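Local coordinates for protein activated BY transcription factor SSRB (Salmonella enterica, PDB 2WNW) that belongs to glycosyl hydrolase family 30 and joins a TIM-barrel domain to a beta-sandwich domain, at residues T214-V218 / Q219-P223; A168-A171 / D172-I175. All coordinates share one frame; numbering follows the deposited sequence.

Contact 1: T214-V218 / Q219-P223; sequences TAFAV and QYLRP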
ATOM      1  N   THR A 214     -12.921 -20.098  17.905  1.00 17.53           N
ATOM      2  CA  THR A 214     -13.710 -20.550  16.770  1.00 18.29           C
ATOM      3  C   THR A 214     -14.710 -21.631  17.171  1.00 18.12           C
ATOM      4  O   THR A 214     -15.815 -21.677  16.641  1.00 18.61           O
ATOM      5  CB  THR A 214     -12.812 -21.062  15.612  1.00 17.31           C
ATOM      6  OG1 THR A 214     -11.936 -22.090  16.088  1.00 19.01           O
ATOM      7  CG2 THR A 214     -11.979 -19.914  15.040  1.00 18.12           C
ATOM      8  N   ALA A 215     -14.335 -22.494  18.111  1.00 18.80           N
ATOM      9  CA  ALA A 215     -15.258 -23.538  18.554  1.00 20.07           C
ATOM     10  C   ALA A 215     -16.462 -22.885  19.231  1.00 19.38           C
ATOM     11  O   ALA A 215     -17.601 -23.320  19.052  1.00 20.50           O
ATOM     12  CB  ALA A 215     -14.561 -24.493  19.525  1.00 19.84           C
ATOM     13  N   PHE A 216     -16.215 -21.829  20.001  1.00 18.92           N
ATOM     14  CA  PHE A 216     -17.303 -21.148  20.687  1.00 18.96           C
ATOM     15  C   PHE A 216     -18.255 -20.529  19.675  1.00 18.72           C
ATOM     16  O   PHE A 216     -19.471 -20.580  19.840  1.00 19.51           O
ATOM     17  CB  PHE A 216     -16.767 -20.053  21.613  1.00 17.71           C
ATOM     18  CG  PHE A 216     -17.822 -19.444  22.493  1.00 17.69           C
ATOM     19  CD1 PHE A 216     -18.300 -20.131  23.605  1.00 14.25           C
ATOM     20  CD2 PHE A 216     -18.370 -18.205  22.186  1.00 16.82           C
ATOM     21  CE1 PHE A 216     -19.316 -19.590  24.398  1.00 15.88           C
ATOM     22  CE2 PHE A 216     -19.385 -17.660  22.971  1.00 18.37           C
ATOM     23  CZ  PHE A 216     -19.858 -18.354  24.077  1.00 15.98           C
ATOM     24  N   ALA A 217     -17.699 -19.948  18.616  1.00 18.02           N
ATOM     25  CA  ALA A 217     -18.519 -19.318  17.588  1.00 18.00           C
ATOM     26  C   ALA A 217     -19.334 -20.329  16.781  1.00 17.93           C
ATOM     27  O   ALA A 217     -20.545 -20.179  16.613  1.00 16.94           O
ATOM     28  CB  ALA A 217     -17.631 -18.505  16.642  1.00 15.96           C
ATOM     29  N   VAL A 218     -18.662 -21.365  16.295  1.00 18.97           N
ATOM     30  CA  VAL A 218     -19.301 -22.368  15.453  1.00 19.56           C
ATOM     31  C   VAL A 218     -20.060 -23.485  16.164  1.00 20.60           C
ATOM     32  O   VAL A 218     -21.136 -23.884  15.719  1.00 19.47           O
ATOM     33  CB  VAL A 218     -18.256 -22.994  14.500  1.00 20.63           C
ATOM     34  CG1 VAL A 218     -18.898 -24.074  13.642  1.00 23.24           C
ATOM     35  CG2 VAL A 218     -17.647 -21.904  13.628  1.00 19.77           C
ATOM     36  N   GLN A 219     -19.508 -23.992  17.259  1.00 19.99           N
ATOM     37  CA  GLN A 219     -20.158 -25.079  17.984  1.00 21.85           C
ATOM     38  C   GLN A 219     -21.203 -24.635  19.000  1.00 21.24           C
ATOM     39  O   GLN A 219     -22.169 -25.358  19.253  1.00 22.55           O
ATOM     40  CB  GLN A 219     -19.106 -25.937  18.686  1.00 22.63           C
ATOM     41  CG  GLN A 219     -18.230 -26.736  17.739  1.00 26.83           C
ATOM     42  CD  GLN A 219     -17.060 -27.377  18.449  1.00 28.41           C
ATOM     43  OE1 GLN A 219     -17.193 -27.860  19.574  1.00 31.27           O
ATOM     44  NE2 GLN A 219     -15.906 -27.395  17.795  1.00 31.35           N
ATOM     45  N   TYR A 220     -21.027 -23.451  19.577  1.00 20.11           N
ATOM     46  CA  TYR A 220     -21.978 -22.982  20.578  1.00 19.69           C
ATOM     47  C   TYR A 220     -22.899 -21.838  20.170  1.00 19.26           C
ATOM     48  O   TYR A 220     -24.113 -21.931  20.353  1.00 18.91           O
ATOM     49  CB  TYR A 220     -21.237 -22.626  21.866  1.00 19.76           C
ATOM     50  CG  TYR A 220     -20.607 -23.836  22.520  1.00 22.75           C
ATOM     51  CD1 TYR A 220     -19.405 -24.362  22.052  1.00 22.46           C
ATOM     52  CD2 TYR A 220     -21.245 -24.488  23.577  1.00 21.97           C
ATOM     53  CE1 TYR A 220     -18.851 -25.511  22.620  1.00 24.34           C
ATOM     54  CE2 TYR A 220     -20.703 -25.633  24.148  1.00 23.89           C
ATOM     55  CZ  TYR A 220     -19.506 -26.139  23.666  1.00 24.03           C
ATOM     56  OH  TYR A 220     -18.966 -27.271  24.232  1.00 25.92           O
ATOM     57  N   LEU A 221     -22.344 -20.761  19.622  1.00 17.87           N
ATOM     58  CA  LEU A 221     -23.183 -19.632  19.220  1.00 18.35           C
ATOM     59  C   LEU A 221     -24.063 -19.925  18.010  1.00 18.47           C
ATOM     60  O   LEU A 221     -25.267 -19.679  18.041  1.00 18.87           O
ATOM     61  CB  LEU A 221     -22.326 -18.392  18.936  1.00 18.43           C
ATOM     62  CG  LEU A 221     -21.733 -17.680  20.154  1.00 19.68           C
ATOM     63  CD1 LEU A 221     -20.892 -16.490  19.696  1.00 19.49           C
ATOM     64  CD2 LEU A 221     -22.859 -17.205  21.076  1.00 21.64           C
ATOM     65  N   ARG A 222     -23.469 -20.450  16.945  1.00 19.90           N
ATOM     66  CA  ARG A 222     -24.229 -20.735  15.735  1.00 19.53           C
ATOM     67  C   ARG A 222     -25.507 -21.552  15.945  1.00 19.78           C
ATOM     68  O   ARG A 222     -26.589 -21.113  15.561  1.00 19.31           O
ATOM     69  CB  ARG A 222     -23.328 -21.407  14.690  1.00 20.39           C
ATOM     70  CG  ARG A 222     -22.480 -20.414  13.896  1.00 20.75           C
ATOM     71  CD  ARG A 222     -23.373 -19.452  13.123  1.00 20.39           C
ATOM     72  NE  ARG A 222     -22.617 -18.421  12.420  1.00 21.20           N
ATOM     73  CZ  ARG A 222     -23.125 -17.252  12.043  1.00 21.54           C
ATOM     74  NH1 ARG A 222     -24.396 -16.966  12.297  1.00 21.95           N
ATOM     75  NH2 ARG A 222     -22.360 -16.356  11.434  1.00 23.09           N
ATOM     76  N   PRO A 223     -25.406 -22.740  16.564  1.00 20.00           N
ATOM     77  CA  PRO A 223     -26.600 -23.568  16.791  1.00 21.06           C
ATOM     78  C   PRO A 223     -27.691 -22.848  17.586  1.00 20.94           C
ATOM     79  O   PRO A 223     -28.879 -22.972  17.286  1.00 21.06           O
ATOM     80  CB  PRO A 223     -26.044 -24.772  17.550  1.00 20.44           C
ATOM     81  CG  PRO A 223     -24.646 -24.872  17.047  1.00 22.09           C
ATOM     82  CD  PRO A 223     -24.201 -23.428  17.056  1.00 20.25           C
TER

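Contact 2: A168-A171 / D172-I175; sequences ADWA and DIII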
ATOM      1  N   ALA A 168     -21.378 -23.689  27.134  1.00 19.12           N
ATOM      2  CA  ALA A 168     -22.807 -23.661  26.849  1.00 18.36           C
ATOM      3  C   ALA A 168     -23.507 -22.566  27.650  1.00 19.19           C
ATOM      4  O   ALA A 168     -24.342 -21.827  27.119  1.00 17.76           O
ATOM      5  CB  ALA A 168     -23.429 -25.018  27.162  1.00 20.27           C
ATOM      6  N   ASP A 169     -23.163 -22.457  28.931  1.00 18.62           N
ATOM      7  CA  ASP A 169     -23.784 -21.454  29.789  1.00 18.97           C
ATOM      8  C   ASP A 169     -23.485 -20.021  29.354  1.00 18.50           C
ATOM      9  O   ASP A 169     -24.360 -19.157  29.418  1.00 18.46           O
ATOM     10  CB  ASP A 169     -23.345 -21.653  31.246  1.00 22.74           C
ATOM     11  CG  ASP A 169     -23.809 -22.982  31.822  1.00 27.29           C
ATOM     12  OD1 ASP A 169     -24.989 -23.336  31.627  1.00 27.98           O
ATOM     13  OD2 ASP A 169     -22.998 -23.665  32.481  1.00 32.52           O
ATOM     14  N   TRP A 170     -22.256 -19.765  28.915  1.00 18.28           N
ATOM     15  CA  TRP A 170     -21.882 -18.419  28.476  1.00 17.60           C
ATOM     16  C   TRP A 170     -22.632 -18.111  27.180  1.00 17.32           C
ATOM     17  O   TRP A 170     -23.146 -17.008  26.996  1.00 16.14           O
ATOM     18  CB  TRP A 170     -20.367 -18.338  28.247  1.00 17.83           C
ATOM     19  CG  TRP A 170     -19.834 -16.982  27.805  1.00 17.81           C
ATOM     20  CD1 TRP A 170     -18.827 -16.763  26.903  1.00 18.66           C
ATOM     21  CD2 TRP A 170     -20.235 -15.681  28.278  1.00 17.78           C
ATOM     22  NE1 TRP A 170     -18.576 -15.418  26.784  1.00 19.26           N
ATOM     23  CE2 TRP A 170     -19.422 -14.729  27.614  1.00 18.62           C
ATOM     24  CE3 TRP A 170     -21.196 -15.227  29.194  1.00 17.77           C
ATOM     25  CZ2 TRP A 170     -19.540 -13.351  27.838  1.00 18.10           C
ATOM     26  CZ3 TRP A 170     -21.314 -13.852  29.418  1.00 18.14           C
ATOM     27  CH2 TRP A 170     -20.488 -12.932  28.741  1.00 18.94           C
ATOM     28  N   ALA A 171     -22.700 -19.092  26.284  1.00 16.42           N
ATOM     29  CA  ALA A 171     -23.412 -18.898  25.028  1.00 17.17           C
ATOM     30  C   ALA A 171     -24.882 -18.597  25.322  1.00 17.71           C
ATOM     31  O   ALA A 171     -25.485 -17.741  24.673  1.00 16.89           O
ATOM     32  CB  ALA A 171     -23.292 -20.136  24.154  1.00 18.37           C
ATOM     33  N   ASP A 172     -25.457 -19.295  26.302  1.00 17.84           N
ATOM     34  CA  ASP A 172     -26.856 -19.072  26.661  1.00 19.06           C
ATOM     35  C   ASP A 172     -27.072 -17.665  27.214  1.00 18.62           C
ATOM     36  O   ASP A 172     -28.111 -17.055  26.971  1.00 19.40           O
ATOM     37  CB  ASP A 172     -27.340 -20.103  27.692  1.00 19.64           C
ATOM     38  CG  ASP A 172     -27.544 -21.481  27.091  1.00 21.28           C
ATOM     39  OD1 ASP A 172     -27.753 -21.576  25.862  1.00 20.73           O
ATOM     40  OD2 ASP A 172     -27.514 -22.470  27.855  1.00 22.95           O
ATOM     41  N   ILE A 173     -26.102 -17.157  27.969  1.00 18.19           N
ATOM     42  CA  ILE A 173     -26.221 -15.810  28.516  1.00 17.83           C
ATOM     43  C   ILE A 173     -26.225 -14.795  27.379  1.00 17.23           C
ATOM     44  O   ILE A 173     -27.003 -13.840  27.396  1.00 17.41           O
ATOM     45  CB  ILE A 173     -25.057 -15.474  29.469  1.00 19.06           C
ATOM     46  CG1 ILE A 173     -25.182 -16.308  30.746  1.00 20.06           C
ATOM     47  CG2 ILE A 173     -25.059 -13.976  29.796  1.00 17.02           C
ATOM     48  CD1 ILE A 173     -24.094 -16.038  31.746  1.00 24.38           C
ATOM     49  N   ILE A 174     -25.352 -15.007  26.396  1.00 17.31           N
ATOM     50  CA  ILE A 174     -25.272 -14.104  25.250  1.00 17.20           C
ATOM     51  C   ILE A 174     -26.597 -14.093  24.494  1.00 17.55           C
ATOM     52  O   ILE A 174     -27.036 -13.049  24.021  1.00 16.41           O
ATOM     53  CB  ILE A 174     -24.114 -14.503  24.303  1.00 17.39           C
ATOM     54  CG1 ILE A 174     -22.774 -14.259  25.005  1.00 15.55           C
ATOM     55  CG2 ILE A 174     -24.183 -13.694  23.015  1.00 17.19           C
ATOM     56  CD1 ILE A 174     -21.562 -14.758  24.238  1.00 17.37           C
ATOM     57  N   ILE A 175     -27.241 -15.250  24.380  1.00 17.18           N
ATOM     58  CA  ILE A 175     -28.530 -15.303  23.698  1.00 17.81           C
ATOM     59  C   ILE A 175     -29.549 -14.480  24.496  1.00 17.75           C
ATOM     60  O   ILE A 175     -30.324 -13.716  23.922  1.00 18.09           O
ATOM     61  CB  ILE A 175     -29.044 -16.757  23.559  1.00 17.58           C
ATOM     62  CG1 ILE A 175     -28.124 -17.548  22.624  1.00 19.66           C
ATOM     63  CG2 ILE A 175     -30.472 -16.757  23.020  1.00 19.01           C
ATOM     64  CD1 ILE A 175     -28.106 -17.040  21.185  1.00 20.03           C
TER
HETATM   65  O   HOH W   1     -27.114 -22.244  30.560  1.00 28.80           O

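Contact 1: T214-V218 / Q219-P223
F216 sends its ring forward along its helix because CG lies anti to the backbone N (chi1 -172°). L221, five residues on, has CG anti to its carbonyl carbon (chi1 -73°), which turns the leucine branch back to meet that ring. F216 CE2 lies 3.7 Å from L221 CG, and L221 CD1 lies near CE2 and CD2 of the same ring. The spacing of five belongs to a pi-type widening in helix 210-227 of the TIM barrel. F216 O accepts two N-H groups there. L221 N lies 2.9 Å from F216 O, almost in line with its C=O bond. Y220 N sits above the carbonyl plane, 3.3 Å from F216 O. R222 N bonds A217 O at 3.0 Å, again over five residues. Q219 N bonds A215 O at 2.7 Å over the usual four residues, and Y220 N reaches the same oxygen only weakly. The extended Q219 chain runs back beside A215, with NE2 3.6 Å from A215 CB. R222 turns away at its tip, where NE bonds G261 O and NH1 bonds M233 O. The proline P223 has no N-H to give, and the helix kinks there. P223 CD rests 3.4 Å from V218 O.

Contact 2: A168-A171 / D172-I175
W170 and I174 make a CH-pi contact one helical turn apart. I174 CD1 lies over one face of the indole, 4.1 Å from the centroid of the five-membered ring and 15° off its normal. The indole leans forward along the helix, with CG anti to the backbone N (chi1 -179°). Apolar contact is also made with I173, whose side chain crosses the indole at about a right angle. I173 CG2 is 3.8 Å from W170 CZ3, and I173 CD1 reaches the ring edge in its plane.

Backbone hydrogen bonds follow the regular alpha-helical step of four. D172 N bonds A168 O at 2.9 Å, and I174 N bonds W170 O at 3.0 Å. The bonds I173 N to D169 O and I175 N to A171 O continue the pattern.

Water links the two acids. It donates to D169 OD1 at 2.6 Å and to D172 OD2 at 2.7 Å. The carboxylates thus share a bridge, which would probably ease the repulsion between like charges. D172 OD1 has a salt bridge to R224.

The segment lies near the start of helix 167-183, which follows barrel strand 138-143 and precedes strand 190-192. Helix 210-227 packs against it through F216, R224 and L225, while loop residues P146 and M150 meet W170 and I173 respectively.

Overall arrangement
Both contacts lie within single helices of the TIM-barrel domain, on the same side of the chain's centre, with centres about 11 Å apart. Contact 2 is mostly buried; contact 1 is only partly so, with Q219 exposed. Their backbones differ: 168-175 is regular alpha helix, whereas 214-223 widens and then kinks. Their polar chemistry differs too, with a water-bridged acid pair in contact 2 and an arginine that leaves contact 1 to bond backbone carbonyls elsewhere in the barrel domain. The two helices touch directly. F216 CZ packs 3.4 Å from W170 CD1, F216 also meets A171 and I174, and Y220 meets A168 and A171.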